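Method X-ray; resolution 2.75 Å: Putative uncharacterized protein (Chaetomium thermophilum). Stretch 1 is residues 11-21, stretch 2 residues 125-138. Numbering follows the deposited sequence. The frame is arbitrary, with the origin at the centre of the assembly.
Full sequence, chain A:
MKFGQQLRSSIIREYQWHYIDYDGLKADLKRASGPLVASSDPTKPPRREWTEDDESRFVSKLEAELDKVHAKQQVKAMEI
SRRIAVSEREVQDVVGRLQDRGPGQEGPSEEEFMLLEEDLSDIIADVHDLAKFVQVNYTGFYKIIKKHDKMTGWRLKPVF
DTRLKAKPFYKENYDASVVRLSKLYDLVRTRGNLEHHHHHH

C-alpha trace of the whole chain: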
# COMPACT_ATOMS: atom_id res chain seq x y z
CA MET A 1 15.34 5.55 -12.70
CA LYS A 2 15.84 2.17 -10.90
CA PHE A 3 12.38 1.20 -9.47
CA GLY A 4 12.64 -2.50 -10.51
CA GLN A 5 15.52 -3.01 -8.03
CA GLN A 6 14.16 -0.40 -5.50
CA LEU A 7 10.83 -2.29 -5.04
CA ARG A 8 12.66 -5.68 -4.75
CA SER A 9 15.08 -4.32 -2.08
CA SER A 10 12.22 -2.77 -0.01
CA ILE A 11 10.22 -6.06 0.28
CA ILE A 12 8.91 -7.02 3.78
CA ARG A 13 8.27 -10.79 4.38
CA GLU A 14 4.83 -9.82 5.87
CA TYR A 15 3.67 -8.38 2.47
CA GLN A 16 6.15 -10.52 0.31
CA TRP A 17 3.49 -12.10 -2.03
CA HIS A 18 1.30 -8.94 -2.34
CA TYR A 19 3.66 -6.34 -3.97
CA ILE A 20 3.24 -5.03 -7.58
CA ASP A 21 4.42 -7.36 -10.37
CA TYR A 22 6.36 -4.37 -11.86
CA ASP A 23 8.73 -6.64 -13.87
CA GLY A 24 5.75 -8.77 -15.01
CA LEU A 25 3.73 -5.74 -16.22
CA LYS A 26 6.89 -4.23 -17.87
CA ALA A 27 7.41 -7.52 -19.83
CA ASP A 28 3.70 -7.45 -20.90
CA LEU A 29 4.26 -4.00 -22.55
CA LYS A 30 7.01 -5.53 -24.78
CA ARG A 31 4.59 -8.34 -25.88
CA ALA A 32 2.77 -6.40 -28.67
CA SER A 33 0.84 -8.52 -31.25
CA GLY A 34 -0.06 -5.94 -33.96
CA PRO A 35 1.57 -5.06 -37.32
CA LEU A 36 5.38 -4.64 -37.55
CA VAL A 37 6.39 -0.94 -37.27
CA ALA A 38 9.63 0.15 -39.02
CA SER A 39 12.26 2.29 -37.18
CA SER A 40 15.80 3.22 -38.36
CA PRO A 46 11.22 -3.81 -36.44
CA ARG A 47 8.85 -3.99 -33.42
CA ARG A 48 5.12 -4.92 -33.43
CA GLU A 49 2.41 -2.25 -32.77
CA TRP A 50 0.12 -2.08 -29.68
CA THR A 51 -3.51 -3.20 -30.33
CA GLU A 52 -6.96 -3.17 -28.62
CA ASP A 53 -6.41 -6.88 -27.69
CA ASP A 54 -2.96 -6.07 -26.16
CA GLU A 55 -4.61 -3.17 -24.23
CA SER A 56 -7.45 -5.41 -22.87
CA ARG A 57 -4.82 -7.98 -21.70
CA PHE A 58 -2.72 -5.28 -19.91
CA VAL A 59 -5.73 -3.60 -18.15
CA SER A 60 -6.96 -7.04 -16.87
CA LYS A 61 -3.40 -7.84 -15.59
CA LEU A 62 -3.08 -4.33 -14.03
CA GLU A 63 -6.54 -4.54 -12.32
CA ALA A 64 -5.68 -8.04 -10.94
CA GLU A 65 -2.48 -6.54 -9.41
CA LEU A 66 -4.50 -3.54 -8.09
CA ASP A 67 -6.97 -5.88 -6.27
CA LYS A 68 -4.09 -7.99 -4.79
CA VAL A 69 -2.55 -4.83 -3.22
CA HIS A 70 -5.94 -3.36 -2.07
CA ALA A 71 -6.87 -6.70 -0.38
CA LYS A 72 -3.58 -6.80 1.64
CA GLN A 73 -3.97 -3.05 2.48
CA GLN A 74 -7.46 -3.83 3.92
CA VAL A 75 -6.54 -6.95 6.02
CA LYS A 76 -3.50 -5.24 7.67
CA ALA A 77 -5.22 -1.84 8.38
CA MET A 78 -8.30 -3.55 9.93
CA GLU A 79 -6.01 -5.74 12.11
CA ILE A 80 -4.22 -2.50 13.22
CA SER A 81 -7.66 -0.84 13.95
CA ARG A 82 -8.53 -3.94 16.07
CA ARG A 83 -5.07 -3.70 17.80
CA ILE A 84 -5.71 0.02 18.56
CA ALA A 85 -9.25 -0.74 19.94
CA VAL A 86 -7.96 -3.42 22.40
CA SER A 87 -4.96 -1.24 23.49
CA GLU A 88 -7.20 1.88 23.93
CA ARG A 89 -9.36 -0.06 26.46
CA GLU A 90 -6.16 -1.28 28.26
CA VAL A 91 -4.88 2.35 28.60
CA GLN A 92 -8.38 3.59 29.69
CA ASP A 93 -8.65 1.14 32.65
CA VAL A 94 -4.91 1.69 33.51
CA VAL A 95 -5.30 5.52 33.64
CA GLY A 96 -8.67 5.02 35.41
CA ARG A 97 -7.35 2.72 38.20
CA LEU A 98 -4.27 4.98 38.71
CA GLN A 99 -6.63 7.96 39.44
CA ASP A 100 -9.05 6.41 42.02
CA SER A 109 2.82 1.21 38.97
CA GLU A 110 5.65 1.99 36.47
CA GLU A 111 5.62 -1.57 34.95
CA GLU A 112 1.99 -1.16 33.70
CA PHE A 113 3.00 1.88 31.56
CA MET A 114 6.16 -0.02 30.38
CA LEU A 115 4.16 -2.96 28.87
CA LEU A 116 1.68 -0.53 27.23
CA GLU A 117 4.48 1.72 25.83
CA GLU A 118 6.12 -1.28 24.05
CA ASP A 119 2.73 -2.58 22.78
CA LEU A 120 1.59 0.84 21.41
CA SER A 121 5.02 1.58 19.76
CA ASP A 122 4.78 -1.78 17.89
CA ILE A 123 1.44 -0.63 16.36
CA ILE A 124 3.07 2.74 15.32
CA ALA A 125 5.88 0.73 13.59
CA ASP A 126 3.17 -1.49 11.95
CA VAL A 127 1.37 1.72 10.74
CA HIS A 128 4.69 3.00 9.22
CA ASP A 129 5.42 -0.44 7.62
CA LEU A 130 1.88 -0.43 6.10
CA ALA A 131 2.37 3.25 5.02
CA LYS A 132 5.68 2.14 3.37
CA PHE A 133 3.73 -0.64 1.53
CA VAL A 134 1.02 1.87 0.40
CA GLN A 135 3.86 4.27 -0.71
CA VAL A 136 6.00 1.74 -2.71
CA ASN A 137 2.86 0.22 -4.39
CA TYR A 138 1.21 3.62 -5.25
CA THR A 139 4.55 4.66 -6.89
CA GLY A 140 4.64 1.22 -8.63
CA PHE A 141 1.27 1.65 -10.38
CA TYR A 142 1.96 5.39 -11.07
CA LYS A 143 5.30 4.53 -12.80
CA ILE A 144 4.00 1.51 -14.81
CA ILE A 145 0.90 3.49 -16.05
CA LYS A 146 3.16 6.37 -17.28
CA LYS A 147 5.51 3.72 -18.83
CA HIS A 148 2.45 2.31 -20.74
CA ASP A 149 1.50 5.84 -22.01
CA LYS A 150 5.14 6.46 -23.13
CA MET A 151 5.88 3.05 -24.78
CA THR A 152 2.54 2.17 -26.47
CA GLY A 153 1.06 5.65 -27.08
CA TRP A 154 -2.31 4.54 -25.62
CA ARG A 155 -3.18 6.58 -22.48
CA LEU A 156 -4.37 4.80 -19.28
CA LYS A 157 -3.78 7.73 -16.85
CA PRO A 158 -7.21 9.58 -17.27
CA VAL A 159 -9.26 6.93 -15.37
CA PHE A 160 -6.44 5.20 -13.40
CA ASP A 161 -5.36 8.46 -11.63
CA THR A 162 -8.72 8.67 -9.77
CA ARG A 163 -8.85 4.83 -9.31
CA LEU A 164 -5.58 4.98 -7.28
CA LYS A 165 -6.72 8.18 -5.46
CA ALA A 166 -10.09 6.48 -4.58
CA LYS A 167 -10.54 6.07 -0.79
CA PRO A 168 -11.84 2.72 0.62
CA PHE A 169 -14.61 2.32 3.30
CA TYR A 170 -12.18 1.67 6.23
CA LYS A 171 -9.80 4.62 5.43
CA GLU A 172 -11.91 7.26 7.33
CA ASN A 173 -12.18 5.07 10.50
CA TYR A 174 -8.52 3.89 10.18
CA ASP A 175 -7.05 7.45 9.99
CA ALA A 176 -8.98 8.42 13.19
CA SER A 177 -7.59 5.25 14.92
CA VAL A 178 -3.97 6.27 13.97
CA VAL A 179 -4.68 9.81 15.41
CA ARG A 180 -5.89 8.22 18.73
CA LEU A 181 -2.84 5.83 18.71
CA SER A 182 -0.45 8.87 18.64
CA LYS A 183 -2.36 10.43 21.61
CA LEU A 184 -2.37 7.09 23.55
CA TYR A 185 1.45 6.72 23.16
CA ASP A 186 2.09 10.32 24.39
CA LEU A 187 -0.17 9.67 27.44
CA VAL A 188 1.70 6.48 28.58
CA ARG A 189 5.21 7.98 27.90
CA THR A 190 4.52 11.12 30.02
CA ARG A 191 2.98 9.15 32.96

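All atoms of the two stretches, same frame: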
# COMPACT_ATOMS: atom_id res chain seq x y z
N ILE A 11 11.25 -5.04 0.08
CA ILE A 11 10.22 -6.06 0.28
C ILE A 11 10.26 -6.58 1.72
O ILE A 11 11.31 -7.01 2.20
CB ILE A 11 10.27 -7.19 -0.80
CG1 ILE A 11 9.53 -6.73 -2.08
CG2 ILE A 11 9.70 -8.53 -0.29
CD1 ILE A 11 9.72 -7.60 -3.34
N ILE A 12 9.11 -6.52 2.41
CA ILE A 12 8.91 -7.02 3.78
C ILE A 12 8.26 -8.40 3.64
O ILE A 12 7.31 -8.54 2.87
CB ILE A 12 8.05 -6.04 4.64
CG1 ILE A 12 8.57 -4.59 4.55
CG2 ILE A 12 7.97 -6.51 6.10
CD1 ILE A 12 7.47 -3.51 4.58
N ARG A 13 8.77 -9.40 4.38
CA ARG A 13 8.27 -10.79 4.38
C ARG A 13 6.77 -10.91 4.72
O ARG A 13 6.12 -11.86 4.28
CB ARG A 13 9.12 -11.68 5.31
CG ARG A 13 10.55 -11.89 4.83
CD ARG A 13 10.77 -13.27 4.24
NE ARG A 13 12.19 -13.53 3.99
CZ ARG A 13 12.80 -13.33 2.83
NH1 ARG A 13 12.12 -12.87 1.79
NH2 ARG A 13 14.09 -13.60 2.70
N GLU A 14 6.24 -9.93 5.47
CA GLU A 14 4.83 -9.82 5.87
C GLU A 14 3.93 -9.57 4.64
O GLU A 14 2.83 -10.13 4.57
CB GLU A 14 4.69 -8.69 6.93
CG GLU A 14 3.27 -8.22 7.24
CD GLU A 14 2.34 -9.23 7.88
OE1 GLU A 14 2.65 -9.71 8.99
OE2 GLU A 14 1.27 -9.50 7.28
N TYR A 15 4.40 -8.74 3.69
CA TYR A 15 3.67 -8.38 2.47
C TYR A 15 4.28 -9.01 1.19
O TYR A 15 3.77 -8.76 0.10
CB TYR A 15 3.61 -6.84 2.31
CG TYR A 15 3.20 -6.07 3.55
CD1 TYR A 15 1.87 -5.80 3.82
CD2 TYR A 15 4.16 -5.56 4.42
CE1 TYR A 15 1.49 -5.08 4.95
CE2 TYR A 15 3.79 -4.84 5.56
CZ TYR A 15 2.46 -4.60 5.82
OH TYR A 15 2.09 -3.88 6.93
N GLN A 16 5.34 -9.84 1.34
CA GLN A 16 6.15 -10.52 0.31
C GLN A 16 5.41 -10.92 -0.99
O GLN A 16 5.91 -10.62 -2.08
CB GLN A 16 6.86 -11.75 0.91
CG GLN A 16 8.15 -12.13 0.18
CD GLN A 16 8.77 -13.44 0.64
OE1 GLN A 16 8.41 -14.02 1.67
NE2 GLN A 16 9.73 -13.93 -0.13
N TRP A 17 4.26 -11.62 -0.88
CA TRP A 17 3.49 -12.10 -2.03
C TRP A 17 2.38 -11.15 -2.51
O TRP A 17 1.56 -11.54 -3.35
CB TRP A 17 2.89 -13.49 -1.72
CG TRP A 17 3.91 -14.57 -1.49
CD1 TRP A 17 4.43 -14.96 -0.29
CD2 TRP A 17 4.47 -15.44 -2.48
NE1 TRP A 17 5.31 -16.00 -0.48
CE2 TRP A 17 5.35 -16.32 -1.81
CE3 TRP A 17 4.33 -15.55 -3.87
CZ2 TRP A 17 6.08 -17.30 -2.49
CZ3 TRP A 17 5.05 -16.53 -4.54
CH2 TRP A 17 5.92 -17.39 -3.85
N HIS A 18 2.36 -9.90 -2.01
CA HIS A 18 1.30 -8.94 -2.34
C HIS A 18 1.79 -7.62 -2.98
O HIS A 18 0.97 -6.73 -3.21
CB HIS A 18 0.44 -8.67 -1.11
CG HIS A 18 -0.16 -9.91 -0.53
ND1 HIS A 18 0.52 -10.66 0.42
CD2 HIS A 18 -1.33 -10.52 -0.81
CE1 HIS A 18 -0.27 -11.68 0.70
NE2 HIS A 18 -1.40 -11.64 -0.02
N TYR A 19 3.09 -7.52 -3.31
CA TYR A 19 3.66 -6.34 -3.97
C TYR A 19 3.30 -6.33 -5.46
O TYR A 19 2.84 -7.35 -5.99
CB TYR A 19 5.18 -6.29 -3.79
CG TYR A 19 5.62 -5.89 -2.40
CD1 TYR A 19 5.78 -4.55 -2.05
CD2 TYR A 19 5.91 -6.85 -1.43
CE1 TYR A 19 6.20 -4.17 -0.78
CE2 TYR A 19 6.33 -6.48 -0.15
CZ TYR A 19 6.47 -5.14 0.17
OH TYR A 19 6.88 -4.78 1.43
N ILE A 20 3.51 -5.18 -6.14
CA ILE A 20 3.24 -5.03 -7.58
C ILE A 20 4.17 -5.92 -8.40
O ILE A 20 5.36 -6.01 -8.10
CB ILE A 20 3.38 -3.56 -8.11
CG1 ILE A 20 3.45 -2.51 -6.99
CG2 ILE A 20 2.29 -3.23 -9.11
CD1 ILE A 20 4.87 -2.05 -6.67
N ASP A 21 3.63 -6.54 -9.46
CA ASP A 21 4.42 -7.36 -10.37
C ASP A 21 4.92 -6.39 -11.46
O ASP A 21 4.51 -6.47 -12.62
CB ASP A 21 3.60 -8.53 -10.95
CG ASP A 21 4.39 -9.58 -11.70
OD1 ASP A 21 5.62 -9.67 -11.49
OD2 ASP A 21 3.77 -10.35 -12.47
N ALA A 125 4.92 1.32 14.53
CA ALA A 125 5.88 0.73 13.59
C ALA A 125 5.13 -0.05 12.50
O ALA A 125 5.53 0.02 11.33
CB ALA A 125 6.84 -0.19 14.33
N ASP A 126 4.03 -0.74 12.87
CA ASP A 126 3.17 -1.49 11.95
C ASP A 126 2.40 -0.55 11.02
O ASP A 126 2.14 -0.91 9.87
CB ASP A 126 2.22 -2.43 12.72
CG ASP A 126 2.84 -3.75 13.16
OD1 ASP A 126 4.07 -3.79 13.39
OD2 ASP A 126 2.09 -4.74 13.29
N VAL A 127 2.05 0.67 11.51
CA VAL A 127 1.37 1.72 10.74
C VAL A 127 2.35 2.23 9.67
O VAL A 127 1.98 2.31 8.50
CB VAL A 127 0.80 2.86 11.65
CG1 VAL A 127 0.42 4.10 10.84
CG2 VAL A 127 -0.39 2.38 12.46
N HIS A 128 3.60 2.53 10.09
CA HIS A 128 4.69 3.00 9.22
C HIS A 128 5.06 1.97 8.16
O HIS A 128 5.29 2.34 7.01
CB HIS A 128 5.91 3.42 10.06
CG HIS A 128 7.11 3.81 9.24
ND1 HIS A 128 8.27 3.07 9.26
CD2 HIS A 128 7.27 4.85 8.38
CE1 HIS A 128 9.11 3.68 8.44
NE2 HIS A 128 8.55 4.75 7.88
N ASP A 129 5.11 0.67 8.54
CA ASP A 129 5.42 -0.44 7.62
C ASP A 129 4.31 -0.62 6.59
O ASP A 129 4.60 -0.95 5.44
CB ASP A 129 5.69 -1.74 8.39
CG ASP A 129 7.01 -1.79 9.13
OD1 ASP A 129 8.03 -1.32 8.56
OD2 ASP A 129 7.05 -2.33 10.25
N LEU A 130 3.04 -0.37 6.99
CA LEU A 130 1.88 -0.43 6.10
C LEU A 130 1.88 0.80 5.19
O LEU A 130 1.58 0.68 4.00
CB LEU A 130 0.56 -0.54 6.90
CG LEU A 130 -0.76 -0.54 6.10
CD1 LEU A 130 -0.92 -1.80 5.26
CD2 LEU A 130 -1.94 -0.39 7.02
N ALA A 131 2.26 1.98 5.75
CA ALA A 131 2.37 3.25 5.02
C ALA A 131 3.46 3.15 3.96
O ALA A 131 3.30 3.70 2.87
CB ALA A 131 2.67 4.39 5.98
N LYS A 132 4.56 2.41 4.27
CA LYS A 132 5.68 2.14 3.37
C LYS A 132 5.20 1.27 2.21
O LYS A 132 5.61 1.50 1.07
CB LYS A 132 6.83 1.45 4.12
CG LYS A 132 8.06 2.33 4.35
CD LYS A 132 9.07 2.23 3.21
CE LYS A 132 10.43 2.78 3.58
NZ LYS A 132 10.43 4.27 3.69
N PHE A 133 4.33 0.27 2.51
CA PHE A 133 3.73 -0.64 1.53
C PHE A 133 2.79 0.13 0.60
O PHE A 133 2.85 -0.08 -0.61
CB PHE A 133 3.01 -1.81 2.23
CG PHE A 133 2.25 -2.75 1.32
CD1 PHE A 133 2.91 -3.70 0.56
CD2 PHE A 133 0.86 -2.70 1.24
CE1 PHE A 133 2.21 -4.57 -0.28
CE2 PHE A 133 0.16 -3.57 0.41
CZ PHE A 133 0.84 -4.51 -0.34
N VAL A 134 1.95 1.02 1.16
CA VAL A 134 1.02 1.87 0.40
C VAL A 134 1.83 2.81 -0.52
O VAL A 134 1.48 2.96 -1.69
CB VAL A 134 0.01 2.62 1.33
CG1 VAL A 134 -0.82 3.65 0.56
CG2 VAL A 134 -0.91 1.64 2.05
N GLN A 135 2.95 3.37 0.00
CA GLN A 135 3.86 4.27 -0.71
C GLN A 135 4.54 3.60 -1.91
O GLN A 135 4.43 4.11 -3.03
CB GLN A 135 4.91 4.85 0.27
CG GLN A 135 6.00 5.73 -0.36
CD GLN A 135 7.30 4.98 -0.58
OE1 GLN A 135 7.99 4.59 0.37
NE2 GLN A 135 7.67 4.80 -1.84
N VAL A 136 5.25 2.47 -1.68
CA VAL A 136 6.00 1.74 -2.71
C VAL A 136 5.06 1.17 -3.80
O VAL A 136 5.44 1.16 -4.97
CB VAL A 136 6.97 0.68 -2.10
CG1 VAL A 136 6.23 -0.54 -1.54
CG2 VAL A 136 8.05 0.26 -3.09
N ASN A 137 3.83 0.76 -3.43
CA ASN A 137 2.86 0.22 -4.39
C ASN A 137 2.19 1.32 -5.21
O ASN A 137 2.04 1.15 -6.41
CB ASN A 137 1.86 -0.71 -3.72
CG ASN A 137 2.43 -2.08 -3.40
OD1 ASN A 137 2.13 -3.07 -4.06
ND2 ASN A 137 3.28 -2.16 -2.39
N TYR A 138 1.82 2.46 -4.57
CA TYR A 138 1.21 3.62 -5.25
C TYR A 138 2.17 4.16 -6.32
O TYR A 138 1.72 4.47 -7.42
CB TYR A 138 0.82 4.73 -4.24
CG TYR A 138 0.18 5.95 -4.86
CD1 TYR A 138 0.92 7.10 -5.11
CD2 TYR A 138 -1.19 5.98 -5.13
CE1 TYR A 138 0.32 8.24 -5.66
CE2 TYR A 138 -1.79 7.11 -5.68
CZ TYR A 138 -1.03 8.24 -5.94
OH TYR A 138 -1.62 9.36 -6.48

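This is a mainly aromatic and apolar contact in which an irregular segment packs its side chains against one helix, with no clear hydrogen bond between the two. Phe-133 is at its centre. Its ring forms an offset stack with the ring of Tyr-15, with centroids 4.7 Å apart and planes at 17°. The offset places Phe-133 CB over the face of the Tyr-15 ring, 4.3 Å from its centroid. The edge of Phe-133 is also turned toward the face of Tyr-19, with planes at 74°. One phenyl ring thus meets two tyrosines in two different ways.

A type I turn from Tyr-15 to His-18 lies between these tyrosines in sequence. It is closed by a backbone hydrogen bond from His-18 N to Tyr-15 O, 2.8 Å. The Tyr-19 ring is tied to its own segment, because Ile-12 N donates to Tyr-19 OH at 3.0 Å. Its edge meets Val-136, with Tyr-19 CE1 3.7 Å from Val-136 CG1.

At one end, Tyr-15 CE1 lies 4.1 Å from Leu-130 CD1. Tyr-15 OH is hydrogen-bonded elsewhere in the structure. At the other, Ile-20 CG1 comes within 3.3 Å of Asn-137 OD1. Asn-137 ND2 donates to Phe-133 O, 2.8 Å away, one helical turn back.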